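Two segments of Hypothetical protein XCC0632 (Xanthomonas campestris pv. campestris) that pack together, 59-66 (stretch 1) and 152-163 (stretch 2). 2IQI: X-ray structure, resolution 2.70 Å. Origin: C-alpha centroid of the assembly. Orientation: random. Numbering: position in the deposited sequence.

Stretch 1 (59-66) VYHGAGWA
Stretch 2 (152-163) STDTAAVAAAFE

No hydrogen bond joins these two stretches; the contact, which buries 332 Å² in all, rests mainly on van der Waals packing, and its sharpest feature is an edge-to-face aromatic pair. The edge of W65 points into one face of F162 (chi1 -97°, between wells; chi2 -66°), with planes at 89°, the six-membered ring of W65 centred 5.0 Å from the F162 ring, and W65 CH2 3.4 Å from F162 CD2. Such a T-shaped arrangement sets the positive rim of one ring against the electron-rich face of another.

The backbones illustrate how a strand and a helix can pack nearly parallel: strand 63-65 (phi/psi near -130/150) and helix 155-163 (near -63/-39) run in the same direction at 20°, their axes approaching to 10.1 Å. Register is set by A63 opposite T155 (CA to CA 7.0 Å) and W65 opposite A159 (CA to CA 8.9 Å). A63 CB lies 3.9 Å from T155 OG1, and A159 CB lies 4.3 Å from W65 CZ3. The CA-to-CB bond of W65 points sideways, yet with chi1 -64° (m) and chi2 127° the end of the indole comes nearer the helix.

Earlier in stretch 1, Y60 (chi1 -75°, chi2 -72°) receives the T155 methyl over one face, Y60 CD1 to T155 CG2 3.5 Å, T155 being p. V158, a t rotamer, brings CG1 within 3.9 Å of Y60 CE2, and its CG2 lies 3.4 Å from Y60 OH. The Y60 and T155 hydroxyls are hydrogen-bonded elsewhere in the structure.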

ATOM      1  N   VAL A  59       0.282 -19.990  -4.793  1.00 44.54           N
ATOM      2  CA  VAL A  59      -0.791 -19.024  -5.122  1.00 45.25           C
ATOM      3  C   VAL A  59      -2.103 -19.686  -4.798  1.00 46.12           C
ATOM      4  O   VAL A  59      -2.200 -20.891  -4.927  1.00 47.64           O
ATOM      5  CB  VAL A  59      -0.781 -18.532  -6.607  1.00 45.10           C
ATOM      6  CG1 VAL A  59       0.367 -17.534  -6.854  1.00 44.18           C
ATOM      7  CG2 VAL A  59      -0.733 -19.706  -7.613  1.00 45.01           C
ATOM      8  N   TYR A  60      -3.105 -18.960  -4.325  1.00 46.97           N
ATOM      9  CA  TYR A  60      -4.384 -19.636  -4.095  1.00 48.31           C
ATOM     10  C   TYR A  60      -4.900 -20.081  -5.461  1.00 50.08           C
ATOM     11  O   TYR A  60      -4.842 -19.314  -6.430  1.00 50.23           O
ATOM     12  CB  TYR A  60      -5.405 -18.734  -3.403  1.00 46.99           C
ATOM     13  CG  TYR A  60      -5.143 -18.525  -1.934  1.00 46.10           C
ATOM     14  CD1 TYR A  60      -5.353 -19.548  -1.012  1.00 45.71           C
ATOM     15  CD2 TYR A  60      -4.694 -17.300  -1.463  1.00 44.26           C
ATOM     16  CE1 TYR A  60      -5.113 -19.340   0.355  1.00 46.01           C
ATOM     17  CE2 TYR A  60      -4.455 -17.089  -0.117  1.00 44.10           C
ATOM     18  CZ  TYR A  60      -4.657 -18.100   0.787  1.00 44.16           C
ATOM     19  OH  TYR A  60      -4.409 -17.874   2.112  1.00 42.75           O
ATOM     20  N   HIS A  61      -5.362 -21.318  -5.574  1.00 52.19           N
ATOM     21  CA  HIS A  61      -5.954 -21.704  -6.851  1.00 54.41           C
ATOM     22  C   HIS A  61      -7.423 -21.284  -6.950  1.00 53.74           C
ATOM     23  O   HIS A  61      -8.155 -21.317  -5.966  1.00 53.32           O
ATOM     24  CB  HIS A  61      -5.672 -23.174  -7.198  1.00 55.48           C
ATOM     25  CG  HIS A  61      -4.271 -23.396  -7.692  1.00 61.67           C
ATOM     26  ND1 HIS A  61      -3.230 -23.766  -6.857  1.00 66.51           N
ATOM     27  CD2 HIS A  61      -3.722 -23.239  -8.926  1.00 66.36           C
ATOM     28  CE1 HIS A  61      -2.111 -23.860  -7.558  1.00 68.34           C
ATOM     29  NE2 HIS A  61      -2.381 -23.540  -8.815  1.00 69.47           N
ATOM     30  N   GLY A  62      -7.818 -20.812  -8.124  1.00 53.44           N
ATOM     31  CA  GLY A  62      -9.208 -20.395  -8.333  1.00 53.98           C
ATOM     32  C   GLY A  62      -9.625 -19.130  -7.596  1.00 53.73           C
ATOM     33  O   GLY A  62     -10.823 -18.890  -7.351  1.00 54.51           O
ATOM     34  N   ALA A  63      -8.628 -18.325  -7.235  1.00 52.75           N
ATOM     35  CA  ALA A  63      -8.835 -16.998  -6.678  1.00 51.41           C
ATOM     36  C   ALA A  63      -7.844 -16.032  -7.331  1.00 50.40           C
ATOM     37  O   ALA A  63      -6.719 -16.420  -7.644  1.00 50.56           O
ATOM     38  CB  ALA A  63      -8.658 -17.031  -5.185  1.00 51.29           C
ATOM     39  N   GLY A  64      -8.260 -14.790  -7.560  1.00 49.04           N
ATOM     40  CA  GLY A  64      -7.329 -13.752  -8.014  1.00 47.00           C
ATOM     41  C   GLY A  64      -7.833 -12.374  -7.651  1.00 45.91           C
ATOM     42  O   GLY A  64      -8.969 -12.226  -7.183  1.00 45.62           O
ATOM     43  N   TRP A  65      -6.992 -11.372  -7.899  1.00 45.03           N
ATOM     44  CA  TRP A  65      -7.301  -9.947  -7.674  1.00 43.88           C
ATOM     45  C   TRP A  65      -7.835  -9.235  -8.961  1.00 44.30           C
ATOM     46  O   TRP A  65      -7.296  -9.449 -10.041  1.00 44.80           O
ATOM     47  CB  TRP A  65      -6.022  -9.220  -7.275  1.00 42.39           C
ATOM     48  CG  TRP A  65      -5.344  -9.583  -5.987  1.00 41.36           C
ATOM     49  CD1 TRP A  65      -4.034  -9.932  -5.835  1.00 39.94           C
ATOM     50  CD2 TRP A  65      -5.915  -9.601  -4.674  1.00 39.97           C
ATOM     51  NE1 TRP A  65      -3.754 -10.173  -4.512  1.00 39.36           N
ATOM     52  CE2 TRP A  65      -4.894  -9.983  -3.780  1.00 39.22           C
ATOM     53  CE3 TRP A  65      -7.198  -9.361  -4.168  1.00 40.78           C
ATOM     54  CZ2 TRP A  65      -5.115 -10.125  -2.414  1.00 39.18           C
ATOM     55  CZ3 TRP A  65      -7.411  -9.484  -2.810  1.00 40.06           C
ATOM     56  CH2 TRP A  65      -6.374  -9.863  -1.949  1.00 40.07           C
ATOM     57  N   ALA A  66      -8.845  -8.366  -8.836  1.00 43.90           N
ATOM     58  CA  ALA A  66      -9.311  -7.516  -9.945  1.00 44.03           C
ATOM     59  C   ALA A  66      -8.204  -6.718 -10.669  1.00 44.76           C
ATOM     60  O   ALA A  66      -8.249  -6.512 -11.887  1.00 45.66           O
ATOM     61  CB  ALA A  66     -10.372  -6.555  -9.444  1.00 43.40           C
ATOM     62  N   SER A 152     -10.816 -17.106   8.749  1.00 45.97           N
ATOM     63  CA  SER A 152     -10.687 -18.520   8.384  1.00 45.64           C
ATOM     64  C   SER A 152      -9.652 -18.736   7.272  1.00 45.74           C
ATOM     65  O   SER A 152      -9.001 -17.809   6.856  1.00 46.63           O
ATOM     66  CB  SER A 152     -12.039 -19.095   8.001  1.00 45.46           C
ATOM     67  OG  SER A 152     -12.315 -18.837   6.644  1.00 45.48           O
ATOM     68  N   THR A 153      -9.494 -19.951   6.779  1.00 45.59           N
ATOM     69  CA  THR A 153      -8.563 -20.183   5.688  1.00 45.43           C
ATOM     70  C   THR A 153      -9.173 -20.003   4.273  1.00 45.82           C
ATOM     71  O   THR A 153      -8.424 -20.065   3.299  1.00 45.26           O
ATOM     72  CB  THR A 153      -7.907 -21.589   5.804  1.00 45.37           C
ATOM     73  OG1 THR A 153      -8.920 -22.580   5.752  1.00 44.44           O
ATOM     74  CG2 THR A 153      -7.197 -21.760   7.134  1.00 45.66           C
ATOM     75  N   ASP A 154     -10.500 -19.800   4.145  1.00 46.07           N
ATOM     76  CA  ASP A 154     -11.097 -19.612   2.808  1.00 47.32           C
ATOM     77  C   ASP A 154     -10.570 -18.312   2.202  1.00 46.46           C
ATOM     78  O   ASP A 154     -10.432 -17.305   2.895  1.00 46.66           O
ATOM     79  CB  ASP A 154     -12.659 -19.523   2.727  1.00 49.10           C
ATOM     80  CG  ASP A 154     -13.445 -20.349   3.809  1.00 53.96           C
ATOM     81  OD1 ASP A 154     -13.012 -21.432   4.320  1.00 59.42           O
ATOM     82  OD2 ASP A 154     -14.586 -19.897   4.106  1.00 57.48           O
ATOM     83  N   THR A 155     -10.355 -18.311   0.895  1.00 45.03           N
ATOM     84  CA  THR A 155      -9.862 -17.125   0.227  1.00 43.68           C
ATOM     85  C   THR A 155     -10.716 -15.878   0.499  1.00 42.93           C
ATOM     86  O   THR A 155     -10.153 -14.797   0.702  1.00 43.25           O
ATOM     87  CB  THR A 155      -9.567 -17.363  -1.277  1.00 43.31           C
ATOM     88  OG1 THR A 155     -10.786 -17.549  -1.970  1.00 44.09           O
ATOM     89  CG2 THR A 155      -8.722 -18.631  -1.467  1.00 43.35           C
ATOM     90  N   ALA A 156     -12.038 -16.008   0.569  1.00 41.79           N
ATOM     91  CA  ALA A 156     -12.880 -14.848   1.006  1.00 41.37           C
ATOM     92  C   ALA A 156     -12.487 -14.202   2.365  1.00 41.06           C
ATOM     93  O   ALA A 156     -12.555 -12.972   2.510  1.00 40.92           O
ATOM     94  CB  ALA A 156     -14.358 -15.181   1.015  1.00 40.83           C
ATOM     95  N   ALA A 157     -12.113 -15.016   3.354  1.00 39.90           N
ATOM     96  CA  ALA A 157     -11.655 -14.471   4.618  1.00 39.13           C
ATOM     97  C   ALA A 157     -10.301 -13.749   4.424  1.00 38.01           C
ATOM     98  O   ALA A 157     -10.039 -12.687   5.011  1.00 37.11           O
ATOM     99  CB  ALA A 157     -11.561 -15.589   5.715  1.00 38.94           C
ATOM    100  N   VAL A 158      -9.473 -14.337   3.575  1.00 37.00           N
ATOM    101  CA  VAL A 158      -8.149 -13.815   3.298  1.00 37.62           C
ATOM    102  C   VAL A 158      -8.221 -12.430   2.611  1.00 38.29           C
ATOM    103  O   VAL A 158      -7.466 -11.509   2.947  1.00 38.86           O
ATOM    104  CB  VAL A 158      -7.336 -14.818   2.441  1.00 37.37           C
ATOM    105  CG1 VAL A 158      -6.042 -14.195   1.974  1.00 37.02           C
ATOM    106  CG2 VAL A 158      -7.050 -16.066   3.252  1.00 35.73           C
ATOM    107  N   ALA A 159      -9.148 -12.300   1.665  1.00 37.78           N
ATOM    108  CA  ALA A 159      -9.329 -11.088   0.925  1.00 37.04           C
ATOM    109  C   ALA A 159      -9.864 -10.005   1.840  1.00 37.15           C
ATOM    110  O   ALA A 159      -9.496  -8.840   1.711  1.00 37.56           O
ATOM    111  CB  ALA A 159     -10.271 -11.341  -0.206  1.00 36.89           C
ATOM    112  N   ALA A 160     -10.743 -10.386   2.757  1.00 37.06           N
ATOM    113  CA  ALA A 160     -11.276  -9.461   3.737  1.00 37.03           C
ATOM    114  C   ALA A 160     -10.161  -8.931   4.617  1.00 37.28           C
ATOM    115  O   ALA A 160     -10.127  -7.735   4.930  1.00 36.60           O
ATOM    116  CB  ALA A 160     -12.299 -10.121   4.578  1.00 37.36           C
ATOM    117  N   ALA A 161      -9.233  -9.814   4.994  1.00 37.03           N
ATOM    118  CA  ALA A 161      -8.069  -9.359   5.768  1.00 37.09           C
ATOM    119  C   ALA A 161      -7.157  -8.408   4.941  1.00 36.92           C
ATOM    120  O   ALA A 161      -6.560  -7.482   5.466  1.00 36.47           O
ATOM    121  CB  ALA A 161      -7.279 -10.561   6.323  1.00 36.26           C
ATOM    122  N   PHE A 162      -7.079  -8.646   3.638  1.00 36.81           N
ATOM    123  CA  PHE A 162      -6.261  -7.839   2.777  1.00 36.74           C
ATOM    124  C   PHE A 162      -6.851  -6.434   2.638  1.00 37.79           C
ATOM    125  O   PHE A 162      -6.120  -5.462   2.531  1.00 38.82           O
ATOM    126  CB  PHE A 162      -6.132  -8.506   1.427  1.00 36.08           C
ATOM    127  CG  PHE A 162      -4.880  -9.326   1.247  1.00 35.01           C
ATOM    128  CD1 PHE A 162      -3.613  -8.709   1.230  1.00 33.90           C
ATOM    129  CD2 PHE A 162      -4.964 -10.697   1.016  1.00 32.95           C
ATOM    130  CE1 PHE A 162      -2.440  -9.455   1.030  1.00 34.30           C
ATOM    131  CE2 PHE A 162      -3.807 -11.454   0.773  1.00 33.61           C
ATOM    132  CZ  PHE A 162      -2.534 -10.833   0.783  1.00 35.41           C
ATOM    133  N   GLU A 163      -8.172  -6.315   2.648  1.00 38.13           N
ATOM    134  CA  GLU A 163      -8.796  -5.011   2.674  1.00 38.34           C
ATOM    135  C   GLU A 163      -8.360  -4.239   3.948  1.00 38.53           C
ATOM    136  O   GLU A 163      -8.012  -3.047   3.908  1.00 38.72           O
ATOM    137  CB  GLU A 163     -10.310  -5.190   2.648  1.00 38.60           C
ATOM    138  CG  GLU A 163     -11.019  -4.055   1.960  1.00 41.43           C
ATOM    139  CD  GLU A 163     -12.506  -4.130   2.099  1.00 43.01           C
ATOM    140  OE1 GLU A 163     -13.200  -4.243   1.075  1.00 42.11           O
ATOM    141  OE2 GLU A 163     -12.988  -4.077   3.241  1.00 45.45           O
TER